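PDB 2QMA: diaminobutyrate-pyruvate transaminase and L-2,4-diaminobutyrate decarboxylase from Vibrio parahaemolyticus, which probably carries out pyridoxal-phosphate-dependent decarboxylation of L-2,4-diaminobutyrate through its C-terminal domain, the part in this chain, the rest of the protein probably being an aminotransferase. Local coordinates for residues Val116-Met121 with Asp376-Phe381; Asp414-Leu419 with Phe429-Glu434. All blocks are in the same frame, centred on the assembly; numbering follows the deposited sequence.

Interaction 1 of 2, residues Val116-Met121 with Asp376-Phe381; sequences VAAEAM and DALKVF
A118 sets its methyl group on the backbone of K379, CB lying 3.6 Å from K379 CA, and here helix 113-125 and helix 377-386 come together most tightly. A118 CA and K379 CA are 5.2 Å apart, with segment axes 8.4 Å apart at an angle of 136°. On one flank L378 fills in, its CD2 3.7 Å from A118 O; L378 CG stands anti to its backbone N (chi1 -180°). The contact is looser at the selenomethionine M121, which in the conformer given offers L378 CD2 little beyond its CB. This helix pair belongs to the large domain of a pyridoxal-phosphate enzyme of fold type I, beside its seven-stranded mixed sheet and at the subunit interface. The other flank is polar yet buried. K379, extended beyond CG, crosses the bent chain of E119, and its NZ bonds to E119 OE2 at 2.8 Å, approaching from above the carboxylate plane. A weaker bond of 3.1 Å joins K379 NZ to D376 OD1, making a three-residue salt-bridge network. The carbonyls of S332 and T330 also receive K379 NZ, while T330 OG1 and R374 of the second subunit meet E119 OE2. R374 of the same chain pairs with both E119 OE1 and D376 OD1, adding positive charge that probably eases the closeness of the two carboxylates.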
loop_
_atom_site.group_PDB
_atom_site.type_symbol
_atom_site.label_atom_id
_atom_site.label_comp_id
_atom_site.label_asym_id
_atom_site.label_seq_id
_atom_site.Cartn_x
_atom_site.Cartn_y
_atom_site.Cartn_z
ATOM N N VAL A 116 14.564 -6.819 4.046
ATOM C CA VAL A 116 15.071 -5.561 4.617
ATOM C C VAL A 116 16.097 -4.869 3.672
ATOM O O VAL A 116 16.020 -3.663 3.448
ATOM C CB VAL A 116 15.584 -5.770 6.061
ATOM C CG1 VAL A 116 16.152 -4.448 6.679
ATOM C CG2 VAL A 116 14.483 -6.310 6.930
ATOM N N ALA A 117 17.033 -5.625 3.105
ATOM C CA ALA A 117 18.000 -5.065 2.142
ATOM C C ALA A 117 17.216 -4.519 0.956
ATOM O O ALA A 117 17.492 -3.417 0.505
ATOM C CB ALA A 117 18.992 -6.123 1.665
ATOM N N ALA A 118 16.247 -5.292 0.449
ATOM C CA ALA A 118 15.426 -4.855 -0.696
ATOM C C ALA A 118 14.754 -3.492 -0.433
ATOM O O ALA A 118 14.699 -2.640 -1.327
ATOM C CB ALA A 118 14.374 -5.935 -1.074
ATOM N N GLU A 119 14.266 -3.266 0.787
ATOM C CA GLU A 119 13.596 -2.008 1.088
ATOM C C GLU A 119 14.523 -0.823 0.912
ATOM O O GLU A 119 14.074 0.242 0.510
ATOM C CB GLU A 119 13.086 -1.975 2.531
ATOM C CG GLU A 119 11.913 -2.930 2.783
ATOM C CD GLU A 119 10.567 -2.394 2.315
ATOM O OE1 GLU A 119 10.550 -1.543 1.416
ATOM O OE2 GLU A 119 9.523 -2.850 2.826
ATOM N N ALA A 120 15.800 -1.009 1.255
ATOM C CA ALA A 120 16.825 0.044 1.075
ATOM C C ALA A 120 16.947 0.483 -0.379
ATOM O O ALA A 120 17.007 1.696 -0.671
ATOM C CB ALA A 120 18.208 -0.400 1.661
HETATM N N MSE A 121 16.943 -0.497 -1.284
HETATM C CA MSE A 121 16.984 -0.223 -2.719
HETATM C C MSE A 121 15.653 0.341 -3.244
HETATM O O MSE A 121 15.648 1.265 -4.042
HETATM C CB MSE A 121 17.417 -1.469 -3.494
HETATM C CG MSE A 121 18.817 -1.932 -3.110
HETATM SE SE MSE A 121 19.298 -3.653 -3.877
HETATM C CE MSE A 121 19.457 -3.068 -5.733
ATOM N N ASP A 376 7.340 -3.385 -4.247
ATOM C CA ASP A 376 7.432 -4.465 -3.268
ATOM C C ASP A 376 7.955 -5.839 -3.819
ATOM O O ASP A 376 8.479 -6.689 -3.071
ATOM C CB ASP A 376 6.072 -4.671 -2.570
ATOM C CG ASP A 376 5.689 -3.500 -1.692
ATOM O OD1 ASP A 376 6.584 -3.028 -0.977
ATOM O OD2 ASP A 376 4.506 -3.044 -1.740
ATOM N N ALA A 377 7.780 -6.052 -5.110
ATOM C CA ALA A 377 8.100 -7.352 -5.720
ATOM C C ALA A 377 9.611 -7.585 -5.621
ATOM O O ALA A 377 10.074 -8.732 -5.733
ATOM C CB ALA A 377 7.640 -7.388 -7.161
ATOM N N LEU A 378 10.370 -6.510 -5.377
ATOM C CA LEU A 378 11.855 -6.631 -5.299
ATOM C C LEU A 378 12.208 -7.516 -4.119
ATOM O O LEU A 378 13.104 -8.351 -4.217
ATOM C CB LEU A 378 12.591 -5.273 -5.248
ATOM C CG LEU A 378 14.149 -5.347 -5.172
ATOM C CD1 LEU A 378 14.764 -5.904 -6.460
ATOM C CD2 LEU A 378 14.834 -3.979 -4.827
ATOM N N LYS A 379 11.440 -7.389 -3.030
ATOM C CA LYS A 379 11.629 -8.191 -1.837
ATOM C C LYS A 379 11.607 -9.695 -2.192
ATOM O O LYS A 379 12.538 -10.404 -1.824
ATOM C CB LYS A 379 10.544 -7.906 -0.799
ATOM C CG LYS A 379 10.465 -6.452 -0.354
ATOM C CD LYS A 379 9.110 -6.218 0.347
ATOM C CE LYS A 379 8.845 -4.785 0.493
ATOM N NZ LYS A 379 7.715 -4.543 1.440
ATOM N N VAL A 380 10.559 -10.155 -2.888
ATOM C CA VAL A 380 10.442 -11.578 -3.206
ATOM C C VAL A 380 11.545 -11.950 -4.214
ATOM O O VAL A 380 12.131 -13.045 -4.132
ATOM C CB VAL A 380 9.052 -11.952 -3.769
ATOM C CG1 VAL A 380 8.952 -13.465 -3.999
ATOM C CG2 VAL A 380 7.909 -11.466 -2.852
ATOM N N PHE A 381 11.811 -11.070 -5.180
ATOM C CA PHE A 381 12.809 -11.336 -6.221
ATOM C C PHE A 381 14.162 -11.595 -5.553
ATOM O O PHE A 381 14.838 -12.585 -5.877
ATOM C CB PHE A 381 12.842 -10.165 -7.222
ATOM C CG PHE A 381 13.840 -10.302 -8.348
ATOM C CD1 PHE A 381 13.583 -11.127 -9.432
ATOM C CD2 PHE A 381 14.993 -9.521 -8.365
ATOM C CE1 PHE A 381 14.466 -11.193 -10.504
ATOM C CE2 PHE A 381 15.882 -9.599 -9.434
ATOM C CZ PHE A 381 15.612 -10.425 -10.501
#

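Interaction 2 of 2, residues Asp414-Leu419 with Phe429-Glu434; sequences DQFELL and FRATHE
F416 to L418 runs antiparallel to F429 to A431, the short strand axes 4.7 Å apart at 164°, with E417 and R430 as the hydrogen-bonded pair and F416-A431 and L418-F429 as non-hydrogen-bonded pairs. This is a beta hairpin whose strand 416-418 is the outer one of the four-stranded antiparallel sheet near the C terminus, strand 426-431 pairing on with 465-471. E417 N bonds to R430 O and R430 N to E417 O. Past the strand end T432 N continues the ladder to Q415 O at 3.0 Å in a nearly straight bond (172° at the hydrogen), although the donor stands above the carbonyl plane. There T432 CG2 also packs on D414 O, 3.2 Å away.

F416 and F429 lie side by side and point the same way. CD1 of F416 comes to the edge of the F429 ring, 3.8 Å from F429 CE1, with the ring planes at 68°. Helices 389-411 and 479-495 pack against both phenyl groups, through I410 and L486, and F470 meets F429 edge-to-face. E417 and R430 project from the other face, also side by side. L419 crosses R430 at about a right angle, its CD1 against R430 CG, and its CD2 lies over one face of the guanidinium. R430, extended from CG to NE, turns its guanidinium edge to a single carboxylate oxygen. NE meets E417 OE1 at 2.7 Å on the anti side, and NH2 meets the same E417 OE1 at 2.9 Å on the syn side. A water adds a third bond to this oxygen, donating to E417 OE1 at 2.6 Å and linking it to T432 OG1 at 2.8 Å.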
loop_
_atom_site.group_PDB
_atom_site.type_symbol
_atom_site.label_atom_id
_atom_site.label_comp_id
_atom_site.label_asym_id
_atom_site.label_seq_id
_atom_site.Cartn_x
_atom_site.Cartn_y
_atom_site.Cartn_z
ATOM N N ASP A 414 -0.048 -29.357 33.742
ATOM C CA ASP A 414 -1.258 -29.198 34.561
ATOM C C ASP A 414 -1.655 -27.730 34.784
ATOM O O ASP A 414 -2.790 -27.462 35.200
ATOM C CB ASP A 414 -1.144 -29.878 35.959
ATOM C CG ASP A 414 -0.069 -31.011 36.047
ATOM O OD1 ASP A 414 0.718 -31.274 35.094
ATOM O OD2 ASP A 414 -0.017 -31.647 37.129
ATOM N N GLN A 415 -0.725 -26.798 34.529
ATOM C CA GLN A 415 -0.975 -25.361 34.709
ATOM C C GLN A 415 -1.739 -24.709 33.540
ATOM O O GLN A 415 -2.176 -23.557 33.643
ATOM C CB GLN A 415 0.341 -24.603 34.965
ATOM C CG GLN A 415 1.086 -24.985 36.238
ATOM C CD GLN A 415 0.309 -24.595 37.485
ATOM O OE1 GLN A 415 -0.454 -25.397 38.023
ATOM N NE2 GLN A 415 0.459 -23.348 37.918
ATOM N N PHE A 416 -1.920 -25.463 32.452
ATOM C CA PHE A 416 -2.582 -24.977 31.240
ATOM C C PHE A 416 -3.573 -26.011 30.737
ATOM O O PHE A 416 -3.539 -27.164 31.162
ATOM C CB PHE A 416 -1.560 -24.638 30.140
ATOM C CG PHE A 416 -0.585 -23.558 30.549
ATOM C CD1 PHE A 416 -0.939 -22.223 30.431
ATOM C CD2 PHE A 416 0.657 -23.887 31.100
ATOM C CE1 PHE A 416 -0.070 -21.198 30.840
ATOM C CE2 PHE A 416 1.546 -22.885 31.517
ATOM C CZ PHE A 416 1.186 -21.537 31.393
ATOM N N GLU A 417 -4.449 -25.579 29.847
ATOM C CA GLU A 417 -5.354 -26.470 29.153
ATOM C C GLU A 417 -5.281 -26.183 27.651
ATOM O O GLU A 417 -5.510 -25.061 27.207
ATOM C CB GLU A 417 -6.772 -26.300 29.678
ATOM C CG GLU A 417 -7.827 -27.005 28.824
ATOM C CD GLU A 417 -9.257 -26.784 29.315
ATOM O OE1 GLU A 417 -9.551 -25.730 29.936
ATOM O OE2 GLU A 417 -10.098 -27.672 29.030
ATOM N N LEU A 418 -4.945 -27.210 26.879
ATOM C CA LEU A 418 -4.915 -27.093 25.451
ATOM C C LEU A 418 -6.370 -27.015 24.935
ATOM O O LEU A 418 -7.202 -27.866 25.296
ATOM C CB LEU A 418 -4.137 -28.271 24.833
ATOM C CG LEU A 418 -4.049 -28.313 23.301
ATOM C CD1 LEU A 418 -3.103 -27.232 22.805
ATOM C CD2 LEU A 418 -3.613 -29.667 22.799
ATOM N N LEU A 419 -6.675 -26.011 24.105
ATOM C CA LEU A 419 -8.052 -25.816 23.581
ATOM C C LEU A 419 -8.354 -26.269 22.109
ATOM O O LEU A 419 -9.522 -26.322 21.694
ATOM C CB LEU A 419 -8.497 -24.369 23.798
ATOM C CG LEU A 419 -8.699 -24.007 25.283
ATOM C CD1 LEU A 419 -8.741 -22.497 25.481
ATOM C CD2 LEU A 419 -9.954 -24.695 25.869
ATOM N N PHE A 429 -4.875 -22.208 23.724
ATOM C CA PHE A 429 -4.786 -22.756 25.068
ATOM C C PHE A 429 -5.127 -21.691 26.081
ATOM O O PHE A 429 -5.374 -20.562 25.730
ATOM C CB PHE A 429 -3.362 -23.269 25.311
ATOM C CG PHE A 429 -2.341 -22.169 25.486
ATOM C CD1 PHE A 429 -1.865 -21.836 26.767
ATOM C CD2 PHE A 429 -1.851 -21.473 24.389
ATOM C CE1 PHE A 429 -0.911 -20.824 26.949
ATOM C CE2 PHE A 429 -0.882 -20.466 24.550
ATOM C CZ PHE A 429 -0.422 -20.142 25.839
ATOM N N ARG A 430 -5.145 -22.058 27.348
ATOM C CA ARG A 430 -5.457 -21.089 28.375
ATOM C C ARG A 430 -4.761 -21.519 29.637
ATOM O O ARG A 430 -4.420 -22.696 29.768
ATOM C CB ARG A 430 -6.972 -20.988 28.583
ATOM C CG ARG A 430 -7.639 -22.241 29.105
ATOM C CD ARG A 430 -9.062 -21.897 29.447
ATOM N NE ARG A 430 -9.873 -23.052 29.802
ATOM C CZ ARG A 430 -11.190 -22.991 29.991
ATOM N NH1 ARG A 430 -11.833 -21.833 29.862
ATOM N NH2 ARG A 430 -11.871 -24.087 30.300
ATOM N N ALA A 431 -4.466 -20.554 30.516
ATOM C CA ALA A 431 -4.076 -20.867 31.888
ATOM C C ALA A 431 -5.271 -21.470 32.623
ATOM O O ALA A 431 -6.408 -21.027 32.450
ATOM C CB ALA A 431 -3.584 -19.618 32.608
ATOM N N THR A 432 -5.007 -22.477 33.444
ATOM C CA THR A 432 -6.071 -23.165 34.156
ATOM C C THR A 432 -5.903 -23.018 35.693
ATOM O O THR A 432 -4.812 -22.686 36.173
ATOM C CB THR A 432 -6.185 -24.627 33.656
ATOM O OG1 THR A 432 -7.455 -25.168 34.017
ATOM C CG2 THR A 432 -5.057 -25.489 34.215
ATOM N N HIS A 433 -6.992 -23.222 36.439
ATOM C CA HIS A 433 -7.025 -23.108 37.917
ATOM C C HIS A 433 -8.308 -23.802 38.390
ATOM O O HIS A 433 -9.327 -23.744 37.682
ATOM C CB HIS A 433 -7.053 -21.635 38.342
ATOM C CG HIS A 433 -6.763 -21.410 39.803
ATOM N ND1 HIS A 433 -7.754 -21.195 40.736
ATOM C CD2 HIS A 433 -5.592 -21.363 40.483
ATOM C CE1 HIS A 433 -7.208 -21.034 41.929
ATOM N NE2 HIS A 433 -5.896 -21.125 41.803
ATOM N N GLU A 434 -8.264 -24.456 39.555
ATOM C CA GLU A 434 -9.427 -25.228 40.065
ATOM C C GLU A 434 -10.673 -24.408 40.448
ATOM O O GLU A 434 -11.780 -24.946 40.446
ATOM C CB GLU A 434 -9.055 -26.201 41.221
ATOM C CG GLU A 434 -7.818 -25.845 42.058
ATOM C CD GLU A 434 -7.923 -26.282 43.524
ATOM O OE1 GLU A 434 -8.405 -25.482 44.361
ATOM O OE2 GLU A 434 -7.497 -27.412 43.862
HETATM O O HOH W 1 -3.537 -24.071 37.734
HETATM O O HOH W 2 -9.542 -26.319 32.468
#

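From the N terminus, helix 113-125 comes first, and the chain then builds all seven strands of the mixed sheet before interaction 1 closes a loop of 254 residues at helix 377-386. That loop includes the unmodelled stretch 350-369. Helix 389-411 follows and leads to interaction 2, where 414-419 and 429-434 enclose only nine residues. The two loops come in series, neither nested nor crossed. Interaction 1 brings helix 113-125, which precedes the mixed sheet in the chain, against helix 377-386, which follows it, beside the second subunit, whereas interaction 2 is a local hairpin in the C-terminal four-stranded sheet. Their centres lie 42 Å apart, on opposite sides of the chain's centre.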